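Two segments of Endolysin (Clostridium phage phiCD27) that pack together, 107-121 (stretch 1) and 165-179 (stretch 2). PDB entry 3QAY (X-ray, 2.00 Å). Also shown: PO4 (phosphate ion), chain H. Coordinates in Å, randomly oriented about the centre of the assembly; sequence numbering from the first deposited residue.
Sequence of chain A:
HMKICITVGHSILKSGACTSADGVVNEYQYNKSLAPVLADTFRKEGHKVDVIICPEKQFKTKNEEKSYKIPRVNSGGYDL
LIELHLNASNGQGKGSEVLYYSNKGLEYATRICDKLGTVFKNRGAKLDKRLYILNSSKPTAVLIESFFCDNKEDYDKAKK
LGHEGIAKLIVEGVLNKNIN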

# COMPACT_ATOMS: atom_id res chain seq x y z
N GLU A 107 -0.70 8.87 -12.84
CA GLU A 107 -0.73 10.21 -12.23
C GLU A 107 -0.56 10.12 -10.72
O GLU A 107 0.30 10.79 -10.14
N TYR A 108 -1.41 9.31 -10.09
CA TYR A 108 -1.30 9.03 -8.66
C TYR A 108 0.09 8.51 -8.30
O TYR A 108 0.74 9.03 -7.39
N ALA A 109 0.53 7.47 -9.01
CA ALA A 109 1.80 6.80 -8.71
C ALA A 109 2.99 7.76 -8.66
O ALA A 109 3.79 7.71 -7.72
N THR A 110 3.08 8.64 -9.65
CA THR A 110 4.20 9.59 -9.76
C THR A 110 4.24 10.57 -8.59
O THR A 110 5.29 10.84 -8.03
N ARG A 111 3.07 11.09 -8.23
CA ARG A 111 2.98 12.04 -7.13
C ARG A 111 3.30 11.37 -5.78
O ARG A 111 4.03 11.94 -4.98
N ILE A 112 2.77 10.17 -5.56
CA ILE A 112 3.11 9.40 -4.35
C ILE A 112 4.62 9.18 -4.28
O ILE A 112 5.25 9.42 -3.24
N CYS A 113 5.20 8.74 -5.39
CA CYS A 113 6.64 8.51 -5.48
C CYS A 113 7.46 9.76 -5.18
O CYS A 113 8.45 9.68 -4.45
N ASP A 114 7.06 10.89 -5.73
CA ASP A 114 7.76 12.15 -5.48
C ASP A 114 7.70 12.53 -4.00
O ASP A 114 8.70 12.98 -3.44
N LYS A 115 6.54 12.34 -3.38
CA LYS A 115 6.37 12.66 -1.96
C LYS A 115 7.20 11.75 -1.06
O LYS A 115 7.98 12.22 -0.24
N LEU A 116 7.05 10.44 -1.23
CA LEU A 116 7.91 9.50 -0.52
C LEU A 116 9.39 9.78 -0.83
O LEU A 116 10.23 9.64 0.04
N GLY A 117 9.67 10.21 -2.07
CA GLY A 117 11.02 10.55 -2.52
C GLY A 117 11.72 11.64 -1.73
O GLY A 117 12.93 11.79 -1.81
N THR A 118 10.94 12.42 -0.98
CA THR A 118 11.48 13.44 -0.09
C THR A 118 12.25 12.84 1.10
O THR A 118 13.06 13.54 1.73
N VAL A 119 11.98 11.57 1.41
CA VAL A 119 12.61 10.86 2.53
C VAL A 119 13.36 9.60 2.09
O VAL A 119 14.48 9.34 2.55
N PHE A 120 12.75 8.83 1.20
CA PHE A 120 13.34 7.61 0.67
C PHE A 120 13.91 7.84 -0.73
O PHE A 120 13.68 8.89 -1.35
N LYS A 121 14.64 6.86 -1.24
CA LYS A 121 15.04 6.86 -2.65
C LYS A 121 13.79 6.73 -3.52
O LYS A 121 13.00 5.82 -3.32
N GLY A 165 3.62 10.21 9.46
CA GLY A 165 4.57 10.79 8.50
C GLY A 165 4.53 10.12 7.14
O GLY A 165 4.58 10.79 6.12
N ILE A 166 4.48 8.79 7.14
CA ILE A 166 4.34 8.02 5.89
C ILE A 166 2.98 8.30 5.25
O ILE A 166 2.88 8.54 4.05
N ALA A 167 1.93 8.24 6.07
CA ALA A 167 0.56 8.49 5.62
C ALA A 167 0.43 9.86 4.96
O ALA A 167 -0.13 9.97 3.86
N LYS A 168 0.95 10.89 5.61
CA LYS A 168 0.84 12.25 5.10
C LYS A 168 1.43 12.37 3.70
O LYS A 168 0.87 13.05 2.84
N LEU A 169 2.57 11.71 3.46
CA LEU A 169 3.24 11.79 2.16
C LEU A 169 2.42 11.10 1.07
O LEU A 169 2.28 11.62 -0.04
N ILE A 170 1.84 9.96 1.40
CA ILE A 170 0.98 9.22 0.48
C ILE A 170 -0.28 10.01 0.16
O ILE A 170 -0.69 10.09 -0.99
N VAL A 171 -0.89 10.59 1.19
CA VAL A 171 -2.12 11.36 1.02
C VAL A 171 -1.88 12.64 0.21
O VAL A 171 -2.63 12.95 -0.71
N GLU A 172 -0.82 13.37 0.54
CA GLU A 172 -0.45 14.56 -0.24
C GLU A 172 -0.27 14.21 -1.71
O GLU A 172 -0.72 14.96 -2.59
N GLY A 173 0.39 13.08 -1.97
CA GLY A 173 0.60 12.59 -3.32
C GLY A 173 -0.70 12.27 -4.04
O GLY A 173 -0.93 12.75 -5.14
N VAL A 174 -1.54 11.45 -3.43
CA VAL A 174 -2.82 11.06 -4.05
C VAL A 174 -3.70 12.28 -4.30
O VAL A 174 -4.25 12.45 -5.39
N LEU A 175 -3.80 13.15 -3.30
CA LEU A 175 -4.69 14.30 -3.37
C LEU A 175 -4.11 15.49 -4.14
O LEU A 175 -4.84 16.43 -4.47
N ASN A 176 -2.81 15.44 -4.44
CA ASN A 176 -2.12 16.52 -5.17
C ASN A 176 -2.26 17.86 -4.47
O ASN A 176 -2.63 18.86 -5.07
N LYS A 177 -1.98 17.87 -3.18
CA LYS A 177 -1.95 19.10 -2.41
C LYS A 177 -1.07 18.92 -1.19
O LYS A 177 -0.68 17.80 -0.86
N ASN A 178 -0.76 20.03 -0.53
CA ASN A 178 0.01 20.01 0.69
C ASN A 178 -0.94 20.13 1.87
O ASN A 178 -1.82 20.99 1.89
N ILE A 179 -0.79 19.23 2.84
CA ILE A 179 -1.68 19.17 3.99
C ILE A 179 -1.14 20.03 5.12
O ILE A 179 -1.87 20.85 5.68

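The strongest polar contacts come from two long side chains of the first helix, both pointing toward the second. Lys-115 (chi1 to chi4 m, m, t, t) extends its amine to a salt bridge, NZ of Lys-115 lying 2.9 Å from OE1 of Glu-172; the same NZ donates to OD1 of Asn-178 at 2.8 Å. Glu-172 (m, t) also binds the loop beyond its helix: its OE2 accepts from the backbone N of Ile-179 at 2.9 Å.

Arg-111 (m, t, m) reads the C-terminal end of helix 165-175, where carbonyls run short of helical partners. Its NE donates to O of Gly-173 (2.7 Å, N-H...O angle 166°) and its NH2 to O of Val-174 (2.8 Å, 143°). Both oxygens lie near the guanidinium plane, as directed bonds require, while CB of Asn-176, the residue leaving the helix with positive phi, covers one face, 3.4 Å from Arg-111 NE.

Between these polar groups the helices, inclined at 143°, approach to 7.4 Å between axes. Gly-173 permits this: its CA lies 4.2 Å from CA of Ile-112, and an ideal CB would fall 2.7 Å from that same Ile-112 CA, a clash.

Apolar packing fills the flanks. CD1 of Ile-112 (m, t) lies 3.6 Å from CG2 of Val-174 (t), and CE1 of the Tyr-108 ring (m) 3.8 Å from CG1 of Val-174. Leu-169 (m, t) points toward the first stretch; its CB is 4.2 Å from CD2 of Leu-116 (m, t), and its CD1 is 4.0 Å from CG2 of Val-119 (t). Farther out, CD1 of Ile-166 (m, m) meets the ring edge of Phe-120 (m) at CE2, 3.6 Å away. The phosphate ion lies outside this interface, accepting at O1 from NZ of Lys-121 (2.9 Å).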

# COMPACT_ATOMS: atom_id res chain seq x y z
CB GLU A 107 -2.03 10.94 -12.54
CG GLU A 107 -2.24 11.30 -14.00
CD GLU A 107 -3.44 12.21 -14.17
OE1 GLU A 107 -4.53 11.72 -14.57
OE2 GLU A 107 -3.30 13.41 -13.88
CB TYR A 108 -2.35 8.00 -8.22
CG TYR A 108 -3.78 8.49 -8.21
CD1 TYR A 108 -4.16 9.60 -7.46
CD2 TYR A 108 -4.77 7.82 -8.93
CE1 TYR A 108 -5.48 10.04 -7.44
CE2 TYR A 108 -6.09 8.26 -8.91
CZ TYR A 108 -6.44 9.37 -8.17
OH TYR A 108 -7.75 9.80 -8.15
CB ALA A 109 2.06 5.65 -9.70
CB THR A 110 4.13 10.37 -11.09
OG1 THR A 110 4.16 9.44 -12.19
CG2 THR A 110 5.30 11.33 -11.22
CB ARG A 111 1.61 12.71 -7.10
CG ARG A 111 1.34 13.62 -8.30
CD ARG A 111 0.13 14.52 -8.06
NE ARG A 111 -1.06 13.76 -7.66
CZ ARG A 111 -2.05 13.39 -8.47
NH1 ARG A 111 -2.05 13.71 -9.76
NH2 ARG A 111 -3.07 12.69 -7.97
CB ILE A 112 2.41 8.04 -4.32
CG1 ILE A 112 0.90 8.21 -4.15
CG2 ILE A 112 2.96 7.19 -3.19
CD1 ILE A 112 0.12 6.98 -4.48
CB CYS A 113 7.00 7.97 -6.86
SG CYS A 113 6.71 6.21 -6.99
CB ASP A 114 7.21 13.28 -6.34
CG ASP A 114 7.73 13.25 -7.76
OD1 ASP A 114 8.78 12.62 -8.01
OD2 ASP A 114 7.08 13.86 -8.64
CB LYS A 115 4.88 12.64 -1.57
CG LYS A 115 4.13 13.91 -1.97
CD LYS A 115 4.63 15.11 -1.17
CE LYS A 115 3.99 16.40 -1.62
NZ LYS A 115 4.33 17.52 -0.71
CB LEU A 116 7.55 8.05 -0.88
CG LEU A 116 6.21 7.56 -0.29
CD1 LEU A 116 5.77 6.25 -0.93
CD2 LEU A 116 6.30 7.41 1.22
CB THR A 118 10.35 14.33 0.43
OG1 THR A 118 10.88 15.60 0.85
CG2 THR A 118 9.63 13.66 1.59
CB VAL A 119 11.54 10.47 3.57
CG1 VAL A 119 12.15 9.64 4.68
CG2 VAL A 119 10.86 11.73 4.11
CB PHE A 120 12.27 6.51 0.58
CG PHE A 120 11.61 6.20 1.88
CD1 PHE A 120 12.20 5.31 2.77
CD2 PHE A 120 10.41 6.80 2.24
CE1 PHE A 120 11.60 5.03 3.98
CE2 PHE A 120 9.81 6.52 3.45
CZ PHE A 120 10.40 5.63 4.33
CB LYS A 121 15.99 5.70 -2.93
CG LYS A 121 16.38 5.55 -4.40
CD LYS A 121 17.15 4.26 -4.61
CE LYS A 121 17.73 4.19 -6.00
NZ LYS A 121 18.95 5.03 -6.15
CB ILE A 166 4.48 6.50 6.14
CG1 ILE A 166 5.92 6.15 6.48
CG2 ILE A 166 4.01 5.70 4.90
CD1 ILE A 166 6.80 5.89 5.28
CB ALA A 167 -0.42 8.37 6.79
CB LYS A 168 1.49 13.25 6.05
CG LYS A 168 1.27 14.72 5.69
CD LYS A 168 1.88 15.65 6.75
CE LYS A 168 1.72 17.14 6.38
NZ LYS A 168 2.91 17.96 6.77
CB LEU A 169 4.65 11.17 2.24
CG LEU A 169 5.69 11.96 3.05
CD1 LEU A 169 7.01 11.20 3.12
CD2 LEU A 169 5.90 13.34 2.44
CB ILE A 170 0.55 7.86 1.06
CG1 ILE A 170 1.76 6.92 1.17
CG2 ILE A 170 -0.55 7.25 0.19
CD1 ILE A 170 1.47 5.59 1.85
CB VAL A 171 -2.76 11.70 2.39
CG1 VAL A 171 -3.98 12.60 2.21
CG2 VAL A 171 -3.13 10.42 3.12
CB GLU A 172 0.82 15.21 0.31
CG GLU A 172 0.60 15.97 1.61
CD GLU A 172 1.81 16.78 2.04
OE1 GLU A 172 2.94 16.50 1.59
OE2 GLU A 172 1.63 17.72 2.84
CB VAL A 174 -3.56 10.01 -3.19
CG1 VAL A 174 -4.98 9.79 -3.69
CG2 VAL A 174 -2.78 8.69 -3.19
CB LEU A 175 -5.09 14.74 -1.96
CG LEU A 175 -5.87 13.71 -1.14
CD1 LEU A 175 -6.22 14.29 0.23
CD2 LEU A 175 -7.13 13.23 -1.88
CB ASN A 176 -2.60 16.62 -6.63
CG ASN A 176 -1.64 17.43 -7.52
OD1 ASN A 176 -0.56 17.82 -7.10
ND2 ASN A 176 -2.06 17.69 -8.75
CB LYS A 177 -3.37 19.53 -1.99
CG LYS A 177 -4.12 18.53 -1.13
CD LYS A 177 -5.44 19.11 -0.64
CE LYS A 177 -5.99 18.34 0.56
NZ LYS A 177 -7.18 18.99 1.16
CB ASN A 178 1.04 21.14 0.68
CG ASN A 178 2.23 20.82 -0.21
OD1 ASN A 178 2.90 19.81 -0.03
ND2 ASN A 178 2.49 21.68 -1.19
CB ILE A 179 -1.87 17.73 4.49
CG1 ILE A 179 -2.60 16.89 3.43
CG2 ILE A 179 -2.65 17.71 5.80
CD1 ILE A 179 -2.66 15.42 3.78
P PO4 H . 18.62 8.79 -6.34
O1 PO4 H . 18.96 7.79 -5.26
O2 PO4 H . 19.90 9.35 -6.93
O3 PO4 H . 17.79 8.16 -7.43
O4 PO4 H . 17.84 9.92 -5.71